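PDB 5BPK: gamma-glutamyltranspeptidase (Ggt) from Helicobacter pylori 26695, which catalyses the hydrolysis of gamma-glutamyl bonds and the transfer of the gamma-glutamyl group to acceptors such as amino acids, working as an Ntn-hydrolase. Local coordinates for residues Ser15-Ile20 with Ser72-Thr77; Asn83-Val88 with Ile167-Lys172; Glu132-Lys137 with Thr157-Gly162; Leu102-Asn107 with Glu117-Pro122. All coordinates share one frame; numbering follows the deposited sequence. Where two conformers were deposited one is given.

Interaction 1. Residues Ser15-Ile20 with Ser72-Thr77. With 4UD ((2S)-amino[(5S)-4,5-dihydro-1,2-oxazol-5-yl]acetic acid), chain O.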
loop_
_atom_site.group_PDB
_atom_site.type_symbol
_atom_site.label_atom_id
_atom_site.label_comp_id
_atom_site.label_asym_id
_atom_site.label_seq_id
_atom_site.Cartn_x
_atom_site.Cartn_y
_atom_site.Cartn_z
ATOM N N SER B 15 9.324 3.565 -5.167
ATOM C CA SER B 15 7.881 3.523 -5.041
ATOM C C SER B 15 7.578 2.793 -3.735
ATOM O O SER B 15 7.932 1.622 -3.585
ATOM C CB SER B 15 7.298 2.797 -6.244
ATOM O OG SER B 15 5.905 2.978 -6.327
ATOM N N VAL B 16 7.001 3.514 -2.768
ATOM C CA VAL B 16 6.816 2.993 -1.415
ATOM C C VAL B 16 5.339 3.004 -1.031
ATOM O O VAL B 16 4.699 4.062 -1.065
ATOM C CB VAL B 16 7.567 3.828 -0.366
ATOM C CG1 VAL B 16 7.358 3.215 1.036
ATOM C CG2 VAL B 16 9.060 3.961 -0.720
ATOM N N THR B 17 4.798 1.833 -0.705
ATOM C CA THR B 17 3.489 1.750 -0.066
ATOM C C THR B 17 3.698 1.201 1.332
ATOM O O THR B 17 4.336 0.139 1.531
ATOM C CB THR B 17 2.481 0.861 -0.827
ATOM O OG1 THR B 17 2.579 1.076 -2.240
ATOM C CG2 THR B 17 1.041 1.165 -0.369
ATOM N N TYR B 18 3.190 1.920 2.322
ATOM C CA TYR B 18 3.327 1.445 3.698
ATOM C C TYR B 18 2.129 1.857 4.541
ATOM O O TYR B 18 1.273 2.644 4.090
ATOM C CB TYR B 18 4.699 1.839 4.284
ATOM C CG TYR B 18 4.847 3.224 4.915
ATOM C CD1 TYR B 18 4.164 4.338 4.427
ATOM C CD2 TYR B 18 5.723 3.418 5.972
ATOM C CE1 TYR B 18 4.309 5.591 5.020
ATOM C CE2 TYR B 18 5.875 4.672 6.574
ATOM C CZ TYR B 18 5.164 5.747 6.096
ATOM O OH TYR B 18 5.293 6.986 6.683
ATOM N N THR B 19 2.021 1.283 5.735
ATOM C CA THR B 19 0.715 1.215 6.377
ATOM C C THR B 19 0.737 0.682 7.795
ATOM O O THR B 19 1.658 -0.033 8.184
ATOM C CB THR B 19 -0.217 0.291 5.534
ATOM O OG1 THR B 19 -1.586 0.457 5.930
ATOM C CG2 THR B 19 0.205 -1.173 5.653
ATOM N N ILE B 20 -0.314 1.028 8.535
ATOM C CA ILE B 20 -0.680 0.348 9.770
ATOM C C ILE B 20 -2.006 -0.437 9.607
ATOM O O ILE B 20 -2.584 -0.900 10.578
ATOM C CB ILE B 20 -0.703 1.325 10.976
ATOM C CG1 ILE B 20 -1.459 2.630 10.664
ATOM C CG2 ILE B 20 0.726 1.597 11.445
ATOM C CD1 ILE B 20 -1.593 3.551 11.893
ATOM N N SER B 72 -0.279 -9.283 1.560
ATOM C CA SER B 72 -0.673 -7.917 1.217
ATOM C C SER B 72 -1.246 -7.845 -0.205
ATOM O O SER B 72 -1.064 -8.755 -1.017
ATOM C CB SER B 72 0.550 -7.001 1.299
ATOM O OG SER B 72 0.200 -5.626 1.131
ATOM N N SER B 73 -1.928 -6.738 -0.482
ATOM C CA SER B 73 -2.322 -6.343 -1.836
ATOM C C SER B 73 -1.521 -5.148 -2.343
ATOM O O SER B 73 -1.732 -4.693 -3.468
ATOM C CB SER B 73 -3.809 -5.967 -1.866
ATOM O OG SER B 73 -4.646 -7.039 -1.479
ATOM N N MET B 74 -0.620 -4.622 -1.514
ATOM C CA MET B 74 0.146 -3.423 -1.890
ATOM C C MET B 74 0.993 -3.668 -3.143
ATOM O O MET B 74 1.669 -4.704 -3.272
ATOM C CB MET B 74 0.988 -2.897 -0.722
ATOM C CG MET B 74 0.114 -2.336 0.424
ATOM S SD MET B 74 0.982 -1.516 1.766
ATOM C CE MET B 74 1.675 -2.886 2.685
ATOM N N SER B 75 0.911 -2.716 -4.063
ATOM C CA SER B 75 1.458 -2.859 -5.408
ATOM C C SER B 75 2.322 -1.665 -5.812
ATOM O O SER B 75 2.091 -1.056 -6.868
ATOM C CB SER B 75 0.319 -2.997 -6.411
ATOM O OG SER B 75 -0.533 -4.071 -6.076
ATOM N N PRO B 76 3.320 -1.316 -4.980
ATOM C CA PRO B 76 4.215 -0.256 -5.440
ATOM C C PRO B 76 4.886 -0.731 -6.710
ATOM O O PRO B 76 5.356 -1.873 -6.774
ATOM C CB PRO B 76 5.202 -0.082 -4.289
ATOM C CG PRO B 76 5.199 -1.411 -3.571
ATOM C CD PRO B 76 3.781 -1.931 -3.720
ATOM N N THR B 77 4.870 0.113 -7.733
ATOM C CA THR B 77 5.225 -0.294 -9.088
ATOM C C THR B 77 6.054 0.763 -9.796
ATOM O O THR B 77 5.838 1.972 -9.636
ATOM C CB THR B 77 3.942 -0.607 -9.897
ATOM O OG1 THR B 77 3.207 -1.645 -9.227
ATOM C CG2 THR B 77 4.246 -1.054 -11.338
HETATM C C3 4UD O . -3.743 -0.014 2.750
HETATM C C4 4UD O . -3.083 -2.112 3.055
HETATM C C5 4UD O . -3.852 -1.047 3.816
HETATM C C6 4UD O . -3.450 -3.564 3.393
HETATM C C8 4UD O . -2.508 -4.441 2.600
HETATM O O9 4UD O . -1.391 -4.671 2.994
HETATM O O10 4UD O . -2.904 -4.978 1.422
HETATM N N7 4UD O . -3.238 -3.833 4.822
HETATM O O2 4UD O . -3.393 -1.900 1.680
HETATM N N1 4UD O . -3.490 -0.570 1.612
HETATM O O HOH W 1 0.346 0.113 -3.630
#
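Strand residues Ser15 to Thr19 meet the non-regular stretch Met74 to Thr77 running almost antiparallel to them, 170° apart end to end, with the closest alpha carbons, Ser15 CA and Pro76 CA, separated by 5.3 Å. Much of the contact is apolar. Met74 lies obliquely over the methyls of two threonines: its SD sits 3.4 Å from Thr17 CG2, and a bend at chi3 (-76°) carries its CE to within 3.7 Å of Thr19 CG2. Farther back, Pro76 CB lies 3.3 Å from Ser15 O and also comes near Thr17 OG1. That hydroxyl is hydrogen-bonded to His3 ND1, and a water 2.8 Å from Thr17 OG1 accepts the N-H of Ser75, linking the Thr17 side chain to the backbone of Ser75. At its start, segment 72-77 grips the amino acid carboxylate of the bound dihydroisoxazole inhibitor. Ser72 OG donates to the ligand's O9 at 2.6 Å. The backbone Ser73 N points almost straight (169°) at the ligand's O10 over 2.8 Å. Ser72 OG also accepts from Met74 N, an ST turn that holds the hydroxyl in place for the ligand. Beyond the contact, strand 13-19 pairs with strand 2-8 and continues as an antiparallel ladder into the other chain of the enzyme, while Met74 rests on the amino-terminal Thr1 and on Ile97 of helix 96-109.

Interaction 2. Residues Asn83-Val88 with Ile167-Lys172; sequences NKVFLV and IQVLPK. With EDO (1,2-ethanediol), chain P.
Phe86 and Gln168 project side by side in the same direction, the ring and the amide inclined by 54°, with Phe86 CZ 3.5 Å from Gln168 NE2. That NE2 sits obliquely to the ring. Leu170 reaches the ring differently: its CD2 lies at the edge, near the ring plane, 3.8 Å from Phe86 CE1. Phe86 CG is anti to the backbone N (chi1 177°), which starts the ring off in this direction. Leu87 also runs alongside Gln168, laying CD2 3.7 Å from Gln168 CB, on the aliphatic part of that chain. The backbones beneath are the two inner strands, 84-89 and 166-171, of a four-stranded antiparallel sheet, joined by a hydrogen-bonded pair in which Val88 N meets Ile167 O at 2.8 Å and Ile167 N meets Val88 O at 2.9 Å. Leu87 and Gln168 form the next, non-hydrogen-bonded pair. Along the other edge of strand 84-89, Phe86 and Leu87 both face Val79, a classic beta bulge. Val169 N still bonds to Phe86 O at 2.9 Å, but from 35° above the carbonyl plane. On the face carrying Val88 and Ile167, these two side chains approach CB to CB and cover Ser5 of strand 2-8. Val85 crosses Val169 with CG1 3.9 Å from Val169 CG2, while the Phe86 ring also meets Tyr274 of the enzyme's other chain.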
loop_
_atom_site.group_PDB
_atom_site.type_symbol
_atom_site.label_atom_id
_atom_site.label_comp_id
_atom_site.label_asym_id
_atom_site.label_seq_id
_atom_site.Cartn_x
_atom_site.Cartn_y
_atom_site.Cartn_z
ATOM N N ASN B 83 14.381 0.105 -20.408
ATOM C CA ASN B 83 15.091 0.031 -19.123
ATOM C C ASN B 83 15.293 1.376 -18.414
ATOM O O ASN B 83 16.132 1.478 -17.525
ATOM C CB ASN B 83 16.436 -0.719 -19.257
ATOM C CG ASN B 83 16.287 -2.221 -19.129
ATOM O OD1 ASN B 83 16.727 -2.973 -19.999
ATOM N ND2 ASN B 83 15.666 -2.670 -18.041
ATOM N N LYS B 84 14.513 2.391 -18.795
ATOM C CA LYS B 84 14.549 3.707 -18.142
ATOM C C LYS B 84 13.198 3.971 -17.483
ATOM O O LYS B 84 12.174 3.517 -17.960
ATOM C CB LYS B 84 14.872 4.819 -19.137
ATOM C CG LYS B 84 16.299 4.755 -19.693
ATOM C CD LYS B 84 16.578 5.894 -20.667
ATOM N N VAL B 85 13.211 4.709 -16.384
ATOM C CA VAL B 85 11.990 5.004 -15.634
ATOM C C VAL B 85 10.997 5.730 -16.531
ATOM O O VAL B 85 11.341 6.740 -17.174
ATOM C CB VAL B 85 12.297 5.845 -14.374
ATOM C CG1 VAL B 85 11.010 6.265 -13.651
ATOM C CG2 VAL B 85 13.211 5.061 -13.430
ATOM N N PHE B 86 9.783 5.188 -16.584
ATOM C CA PHE B 86 8.664 5.776 -17.320
ATOM C C PHE B 86 7.535 6.182 -16.361
ATOM O O PHE B 86 7.041 7.309 -16.429
ATOM C CB PHE B 86 8.174 4.791 -18.397
ATOM C CG PHE B 86 6.976 5.271 -19.178
ATOM C CD1 PHE B 86 7.054 6.406 -19.970
ATOM C CD2 PHE B 86 5.777 4.562 -19.154
ATOM C CE1 PHE B 86 5.955 6.840 -20.710
ATOM C CE2 PHE B 86 4.673 4.988 -19.880
ATOM C CZ PHE B 86 4.762 6.133 -20.662
ATOM N N LEU B 87 7.118 5.260 -15.491
ATOM C CA LEU B 87 6.120 5.553 -14.457
ATOM C C LEU B 87 6.549 5.058 -13.084
ATOM O O LEU B 87 7.171 4.005 -12.964
ATOM C CB LEU B 87 4.772 4.904 -14.794
ATOM C CG LEU B 87 4.078 5.329 -16.093
ATOM C CD1 LEU B 87 2.910 4.386 -16.434
ATOM C CD2 LEU B 87 3.595 6.786 -15.998
ATOM N N VAL B 88 6.208 5.832 -12.054
ATOM C CA VAL B 88 6.321 5.420 -10.658
ATOM C C VAL B 88 4.920 5.569 -10.076
ATOM O O VAL B 88 4.345 6.659 -10.084
ATOM C CB VAL B 88 7.345 6.277 -9.884
ATOM C CG1 VAL B 88 7.658 5.642 -8.510
ATOM C CG2 VAL B 88 8.615 6.463 -10.713
ATOM N N ILE B 167 4.344 9.461 -10.815
ATOM C CA ILE B 167 5.292 10.248 -11.601
ATOM C C ILE B 167 5.457 9.612 -12.967
ATOM O O ILE B 167 5.526 8.381 -13.075
ATOM C CB ILE B 167 6.686 10.332 -10.928
ATOM C CG1 ILE B 167 6.603 11.005 -9.563
ATOM C CG2 ILE B 167 7.680 11.063 -11.828
ATOM C CD1 ILE B 167 7.864 10.812 -8.688
ATOM N N GLN B 168 5.458 10.452 -14.004
ATOM C CA GLN B 168 5.852 10.042 -15.336
ATOM C C GLN B 168 7.130 10.785 -15.713
ATOM O O GLN B 168 7.251 11.998 -15.492
ATOM C CB GLN B 168 4.739 10.312 -16.353
ATOM C CG GLN B 168 5.055 9.868 -17.772
ATOM C CD GLN B 168 3.961 10.209 -18.760
ATOM O OE1 GLN B 168 3.494 11.346 -18.816
ATOM N NE2 GLN B 168 3.564 9.235 -19.561
ATOM N N VAL B 169 8.072 10.054 -16.307
ATOM C CA VAL B 169 9.354 10.629 -16.706
ATOM C C VAL B 169 9.506 10.473 -18.217
ATOM O O VAL B 169 9.337 9.373 -18.765
ATOM C CB VAL B 169 10.536 9.970 -15.982
ATOM C CG1 VAL B 169 11.839 10.638 -16.368
ATOM C CG2 VAL B 169 10.339 10.030 -14.478
ATOM N N LEU B 170 9.826 11.580 -18.882
ATOM C CA LEU B 170 10.011 11.588 -20.336
ATOM C C LEU B 170 11.345 12.227 -20.692
ATOM O O LEU B 170 11.800 13.163 -20.014
ATOM C CB LEU B 170 8.864 12.330 -21.033
ATOM C CG LEU B 170 7.447 11.834 -20.724
ATOM C CD1 LEU B 170 6.419 12.808 -21.281
ATOM C CD2 LEU B 170 7.227 10.426 -21.272
ATOM N N PRO B 171 11.987 11.716 -21.755
ATOM C CA PRO B 171 13.282 12.244 -22.155
ATOM C C PRO B 171 13.172 13.605 -22.826
ATOM O O PRO B 171 12.159 13.910 -23.463
ATOM C CB PRO B 171 13.775 11.208 -23.162
ATOM C CG PRO B 171 12.531 10.686 -23.787
ATOM C CD PRO B 171 11.510 10.671 -22.683
ATOM N N LYS B 172 14.204 14.422 -22.648
ATOM C CA LYS B 172 14.405 15.603 -23.483
ATOM C C LYS B 172 15.886 15.662 -23.858
ATOM O O LYS B 172 16.668 14.808 -23.422
ATOM C CB LYS B 172 13.905 16.876 -22.783
ATOM C CG LYS B 172 14.651 17.298 -21.523
ATOM C CD LYS B 172 13.892 18.418 -20.797
ATOM C CE LYS B 172 14.804 19.325 -19.969
ATOM N NZ LYS B 172 15.367 18.660 -18.758
HETATM C C1 EDO P . 16.203 5.032 -15.202
HETATM O O1 EDO P . 15.811 6.207 -15.945
HETATM C C2 EDO P . 17.715 4.850 -15.187
HETATM O O2 EDO P . 18.100 3.496 -15.500
#

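Interaction 3. Residues Glu132-Lys137 with Thr157-Gly162; sequences ELRIEK and TKPVMG. With EDO (1,2-ethanediol), chain C; EDO (1,2-ethanediol), chain R.
The guanidinium of Arg134 is sandwiched between two side chains of the 157-162 segment: Lys158 CB lies over one face, 3.4 Å from Arg134 NE, and Met161 CG over the opposite face, 3.5 Å from the same NE. At its edge Arg134 NH2 donates to Pro159 O at 2.9 Å, with the acceptor only 3° out of the guanidinium plane, and a water in that plane accepts from NE. Arg134 is extended from CG to NE, sliding antiparallel past Met161 and crossing Lys158 at about a right angle. The far end of Lys158 turns to Glu132, where NZ bonds the syn lone pair of OE2 at 2.7 Å in a salt bridge. Glu136 instead uses the anti lone pair of OE2 to accept from Met161 N at 2.8 Å, nearly straight at 173°; its OE1 is held by Arg185 and by Arg123 N. Lys158 N bonds to Ile135 O at 3.0 Å, beside the parallel bridge of Ile135 with Thr157. Strands 133-135 and 155-157 thus form a two-stranded parallel sheet, linked through helix 142-151 as a beta-alpha-beta unit, and Arg96 of helix 96-109 packs against both Arg134 and Met161.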
loop_
_atom_site.group_PDB
_atom_site.type_symbol
_atom_site.label_atom_id
_atom_site.label_comp_id
_atom_site.label_asym_id
_atom_site.label_seq_id
_atom_site.Cartn_x
_atom_site.Cartn_y
_atom_site.Cartn_z
ATOM N N GLU B 132 -19.597 -8.366 -7.856
ATOM C CA GLU B 132 -20.159 -7.057 -8.201
ATOM C C GLU B 132 -19.127 -6.255 -8.982
ATOM O O GLU B 132 -17.922 -6.432 -8.801
ATOM C CB GLU B 132 -20.569 -6.293 -6.938
ATOM C CG GLU B 132 -19.407 -5.814 -6.071
ATOM C CD GLU B 132 -19.828 -5.180 -4.751
ATOM O OE1 GLU B 132 -20.974 -5.413 -4.277
ATOM O OE2 GLU B 132 -18.982 -4.454 -4.164
ATOM N N LEU B 133 -19.608 -5.376 -9.853
ATOM C CA LEU B 133 -18.725 -4.419 -10.525
ATOM C C LEU B 133 -18.884 -3.097 -9.790
ATOM O O LEU B 133 -19.908 -2.415 -9.909
ATOM C CB LEU B 133 -19.059 -4.282 -12.019
ATOM C CG LEU B 133 -18.116 -3.385 -12.851
ATOM C CD1 LEU B 133 -16.677 -3.952 -12.887
ATOM C CD2 LEU B 133 -18.683 -3.268 -14.269
ATOM N N ARG B 134 -17.873 -2.760 -9.002
ATOM C CA ARG B 134 -17.878 -1.551 -8.202
ATOM C C ARG B 134 -17.424 -0.377 -9.062
ATOM O O ARG B 134 -16.400 -0.464 -9.748
ATOM C CB ARG B 134 -16.956 -1.738 -6.993
ATOM C CG ARG B 134 -16.660 -0.484 -6.221
ATOM C CD ARG B 134 -15.856 -0.755 -4.989
ATOM N NE ARG B 134 -15.663 0.481 -4.237
ATOM C CZ ARG B 134 -15.296 0.557 -2.960
ATOM N NH1 ARG B 134 -15.053 -0.548 -2.263
ATOM N NH2 ARG B 134 -15.171 1.751 -2.372
ATOM N N ILE B 135 -18.200 0.704 -9.021
ATOM C CA ILE B 135 -17.885 1.935 -9.743
ATOM C C ILE B 135 -17.914 3.150 -8.806
ATOM O O ILE B 135 -18.333 3.045 -7.642
ATOM C CB ILE B 135 -18.843 2.126 -10.957
ATOM C CG1 ILE B 135 -20.286 2.375 -10.511
ATOM C CG2 ILE B 135 -18.773 0.906 -11.855
ATOM C CD1 ILE B 135 -21.142 3.005 -11.573
ATOM N N GLU B 136 -17.498 4.298 -9.337
ATOM C CA GLU B 136 -17.505 5.574 -8.609
ATOM C C GLU B 136 -18.599 6.471 -9.143
ATOM O O GLU B 136 -19.008 6.352 -10.304
ATOM C CB GLU B 136 -16.139 6.274 -8.727
ATOM C CG GLU B 136 -14.991 5.440 -8.160
ATOM C CD GLU B 136 -13.633 6.064 -8.363
ATOM O OE1 GLU B 136 -13.356 6.595 -9.479
ATOM O OE2 GLU B 136 -12.834 6.046 -7.388
ATOM N N LYS B 137 -19.062 7.386 -8.295
ATOM C CA LYS B 137 -20.134 8.301 -8.680
ATOM C C LYS B 137 -19.706 9.097 -9.917
ATOM O O LYS B 137 -18.573 9.561 -9.997
ATOM C CB LYS B 137 -20.487 9.232 -7.524
ATOM C CG LYS B 137 -21.805 9.981 -7.722
ATOM C CD LYS B 137 -22.308 10.664 -6.446
ATOM C CE LYS B 137 -21.288 11.626 -5.877
ATOM N NZ LYS B 137 -21.848 12.577 -4.869
ATOM N N THR B 157 -22.478 1.487 -7.043
ATOM C CA THR B 157 -21.731 2.721 -6.865
ATOM C C THR B 157 -21.356 2.826 -5.391
ATOM O O THR B 157 -22.230 2.803 -4.515
ATOM C CB THR B 157 -22.552 3.951 -7.311
ATOM O OG1 THR B 157 -22.987 3.783 -8.672
ATOM C CG2 THR B 157 -21.728 5.231 -7.158
ATOM N N LYS B 158 -20.053 2.932 -5.135
ATOM C CA LYS B 158 -19.489 2.972 -3.800
ATOM C C LYS B 158 -18.500 4.132 -3.684
ATOM O O LYS B 158 -18.207 4.798 -4.674
ATOM C CB LYS B 158 -18.824 1.630 -3.471
ATOM C CG LYS B 158 -19.827 0.531 -3.154
ATOM C CD LYS B 158 -19.149 -0.784 -2.786
ATOM C CE LYS B 158 -20.138 -1.777 -2.193
ATOM N NZ LYS B 158 -19.499 -3.096 -1.911
ATOM N N PRO B 159 -17.987 4.390 -2.469
ATOM C CA PRO B 159 -17.062 5.516 -2.311
ATOM C C PRO B 159 -15.839 5.430 -3.211
ATOM O O PRO B 159 -15.472 4.348 -3.653
ATOM C CB PRO B 159 -16.682 5.446 -0.830
ATOM C CG PRO B 159 -17.903 4.842 -0.173
ATOM C CD PRO B 159 -18.433 3.858 -1.168
ATOM N N VAL B 160 -15.205 6.568 -3.468
ATOM C CA VAL B 160 -14.046 6.589 -4.339
ATOM C C VAL B 160 -12.953 5.655 -3.832
ATOM O O VAL B 160 -12.753 5.486 -2.618
ATOM C CB VAL B 160 -13.497 8.031 -4.592
ATOM C CG1 VAL B 160 -14.477 8.831 -5.401
ATOM C CG2 VAL B 160 -13.094 8.736 -3.287
ATOM N N MET B 161 -12.218 5.103 -4.792
ATOM C CA MET B 161 -11.230 4.079 -4.560
ATOM C C MET B 161 -9.834 4.619 -4.807
ATOM O O MET B 161 -9.539 5.059 -5.909
ATOM C CB MET B 161 -11.464 2.934 -5.533
ATOM C CG MET B 161 -12.698 2.121 -5.260
ATOM S SD MET B 161 -12.907 0.798 -6.451
ATOM C CE MET B 161 -13.515 1.717 -7.884
ATOM N N GLY B 162 -8.984 4.569 -3.789
ATOM C CA GLY B 162 -7.558 4.796 -3.970
ATOM C C GLY B 162 -7.082 6.200 -3.680
ATOM O O GLY B 162 -7.874 7.133 -3.496
HETATM C C1 EDO C . -17.146 9.498 -2.178
HETATM O O1 EDO C . -16.136 8.562 -1.816
HETATM C C2 EDO C . -17.728 9.065 -3.511
HETATM O O2 EDO C . -18.863 9.857 -3.855
HETATM C C1 EDO R . -15.337 3.769 -14.269
HETATM O O1 EDO R . -15.557 2.815 -15.318
HETATM C C2 EDO R . -16.421 3.627 -13.195
HETATM O O2 EDO R . -16.234 4.519 -12.073
HETATM O O HOH W 2 -21.530 -5.336 -1.517
HETATM O O HOH W 3 -16.125 2.840 -5.818
HETATM O O HOH W 4 -17.887 7.324 -5.750
#

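Interaction 4. Residues Leu102-Asn107 with Glu117-Pro122; sequences LQVISN and EAVSAP. With EDO (1,2-ethanediol), chain V; EDO (1,2-ethanediol), chain H.
Asn107, Val104 and Ala118 make a close helix-to-helix contact, buried between helix 96-109 and the short helix 115-120 that follows it in the chain. The small side chain of Ala118 points toward the first helix and permits the close approach, Val104 CA to Ala118 CA being 5.1 Å. Ala118 CB rests 3.7 Å from Asn107 CB and equally near Val104 O. Val104 CG1 adds looser contacts with Ala118 CB and with Val119 CG2, the latter at 4.2 Å. The one direct hydrogen bond runs from Asn107 ND2 to Ala118 O, 3.1 Å long, on a lone pair in the carbonyl plane and 2° out of the amide plane. ND2 also donates to a water at 2.9 Å that lies between it and Pro122 O. Four residues on from Ala118 stands Pro122, which has no N-H to offer in a helical bond, so the Asn107 amide supplies a donor to the carbonyl where the helix ends, and its two bonds fix the amide's rotation.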
loop_
_atom_site.group_PDB
_atom_site.type_symbol
_atom_site.label_atom_id
_atom_site.label_comp_id
_atom_site.label_asym_id
_atom_site.label_seq_id
_atom_site.Cartn_x
_atom_site.Cartn_y
_atom_site.Cartn_z
ATOM N N LEU B 102 -3.486 -0.869 -11.795
ATOM C CA LEU B 102 -3.704 -1.370 -13.158
ATOM C C LEU B 102 -4.320 -0.301 -14.062
ATOM O O LEU B 102 -3.886 -0.093 -15.192
ATOM C CB LEU B 102 -4.634 -2.608 -13.094
ATOM C CG LEU B 102 -5.235 -3.332 -14.301
ATOM C CD1 LEU B 102 -6.340 -2.569 -14.970
ATOM C CD2 LEU B 102 -4.146 -3.697 -15.274
ATOM N N GLN B 103 -5.340 0.374 -13.549
ATOM C CA GLN B 103 -6.084 1.336 -14.338
ATOM C C GLN B 103 -5.234 2.558 -14.678
ATOM O O GLN B 103 -5.254 3.027 -15.820
ATOM C CB GLN B 103 -7.407 1.698 -13.637
ATOM C CG GLN B 103 -8.427 0.572 -13.764
ATOM C CD GLN B 103 -9.656 0.748 -12.905
ATOM O OE1 GLN B 103 -10.674 1.302 -13.362
ATOM N NE2 GLN B 103 -9.580 0.290 -11.645
ATOM N N VAL B 104 -4.459 3.047 -13.715
ATOM C CA VAL B 104 -3.591 4.202 -13.963
ATOM C C VAL B 104 -2.576 3.866 -15.052
ATOM O O VAL B 104 -2.381 4.632 -16.006
ATOM C CB VAL B 104 -2.886 4.690 -12.679
ATOM C CG1 VAL B 104 -1.861 5.790 -12.992
ATOM C CG2 VAL B 104 -3.914 5.185 -11.666
ATOM N N ILE B 105 -1.949 2.699 -14.926
ATOM C CA ILE B 105 -0.976 2.259 -15.915
ATOM C C ILE B 105 -1.590 2.111 -17.317
ATOM O O ILE B 105 -1.020 2.583 -18.306
ATOM C CB ILE B 105 -0.288 0.942 -15.491
ATOM C CG1 ILE B 105 0.550 1.175 -14.233
ATOM C CG2 ILE B 105 0.576 0.402 -16.639
ATOM C CD1 ILE B 105 1.130 -0.083 -13.631
ATOM N N SER B 106 -2.738 1.450 -17.394
ATOM C CA SER B 106 -3.454 1.267 -18.653
ATOM C C SER B 106 -3.866 2.607 -19.244
ATOM O O SER B 106 -3.779 2.805 -20.452
ATOM C CB SER B 106 -4.693 0.391 -18.429
ATOM O OG SER B 106 -5.521 0.319 -19.580
ATOM N N ASN B 107 -4.338 3.523 -18.397
ATOM C CA ASN B 107 -4.766 4.832 -18.892
ATOM C C ASN B 107 -3.633 5.560 -19.620
ATOM O O ASN B 107 -3.854 6.209 -20.641
ATOM C CB ASN B 107 -5.315 5.691 -17.759
ATOM C CG ASN B 107 -6.690 5.236 -17.282
ATOM O OD1 ASN B 107 -7.397 4.497 -17.983
ATOM N ND2 ASN B 107 -7.077 5.680 -16.078
ATOM N N GLU B 117 -4.507 13.060 -15.845
ATOM C CA GLU B 117 -5.698 12.441 -16.419
ATOM C C GLU B 117 -5.809 10.965 -16.003
ATOM O O GLU B 117 -6.891 10.489 -15.599
ATOM C CB GLU B 117 -5.670 12.555 -17.936
ATOM C CG GLU B 117 -5.817 13.987 -18.452
ATOM C CD GLU B 117 -5.488 14.125 -19.938
ATOM O OE1 GLU B 117 -4.612 13.396 -20.459
ATOM O OE2 GLU B 117 -6.115 14.975 -20.590
ATOM N N ALA B 118 -4.693 10.247 -16.094
ATOM C CA ALA B 118 -4.671 8.827 -15.752
ATOM C C ALA B 118 -5.082 8.583 -14.300
ATOM O O ALA B 118 -5.746 7.583 -13.999
ATOM C CB ALA B 118 -3.294 8.224 -16.024
ATOM N N VAL B 119 -4.660 9.476 -13.401
ATOM C CA VAL B 119 -5.017 9.377 -11.978
ATOM C C VAL B 119 -6.467 9.825 -11.669
ATOM O O VAL B 119 -7.180 9.158 -10.909
ATOM C CB VAL B 119 -4.011 10.150 -11.098
ATOM C CG1 VAL B 119 -4.491 10.255 -9.642
ATOM C CG2 VAL B 119 -2.619 9.492 -11.168
ATOM N N SER B 120 -6.896 10.947 -12.240
ATOM C CA SER B 120 -8.241 11.464 -11.968
ATOM C C SER B 120 -9.353 10.603 -12.568
ATOM O O SER B 120 -10.463 10.572 -12.036
ATOM C CB SER B 120 -8.377 12.892 -12.486
ATOM O OG SER B 120 -7.580 13.777 -11.724
ATOM N N ALA B 121 -9.055 9.912 -13.665
ATOM C CA ALA B 121 -10.064 9.128 -14.396
ATOM C C ALA B 121 -10.831 8.193 -13.458
ATOM O O ALA B 121 -10.219 7.530 -12.603
ATOM C CB ALA B 121 -9.420 8.324 -15.512
ATOM N N PRO B 122 -12.168 8.147 -13.604
ATOM C CA PRO B 122 -12.950 7.239 -12.773
ATOM C C PRO B 122 -12.489 5.785 -12.876
ATOM O O PRO B 122 -12.028 5.358 -13.932
ATOM C CB PRO B 122 -14.362 7.392 -13.336
ATOM C CG PRO B 122 -14.408 8.843 -13.736
ATOM C CD PRO B 122 -13.041 9.075 -14.355
HETATM C C1 EDO V . -8.624 -1.073 -18.946
HETATM O O1 EDO V . -8.027 0.170 -18.547
HETATM C C2 EDO V . -10.147 -1.010 -18.933
HETATM O O2 EDO V . -10.584 -0.172 -19.999
HETATM C C1 EDO H . -10.275 17.656 -11.882
HETATM O O1 EDO H . -10.548 18.343 -10.643
HETATM C C2 EDO H . -9.231 16.550 -11.667
HETATM O O2 EDO H . -7.891 16.980 -12.010
HETATM O O HOH W 5 -10.859 2.754 -15.628
HETATM O O HOH W 6 -9.252 4.830 -14.320
#

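Overall arrangement
Along the chain interaction 1 closes first; interaction 2 then spans a long stretch that contains interaction 4 and, after it, interaction 3. Strand 77-81, which starts at the end of interaction 1, lies beside strand 84-89 of interaction 2, and the two contacts touch where Ser15 CB meets Val88 CG1, although their centres are 20 Å apart. Helix 96-109 of interaction 4 packs on this sheet, Ile105 meeting Thr77. Interaction 4 in turn touches interaction 3, 14 Å away between centres, through Pro122 and Glu136. Interactions 2 and 3 stand on opposite sides of the chain's centre, their own centres 29 Å apart. This layering of sheet against helix fits the Ntn-hydrolase fold, with the inhibitor held at interaction 1.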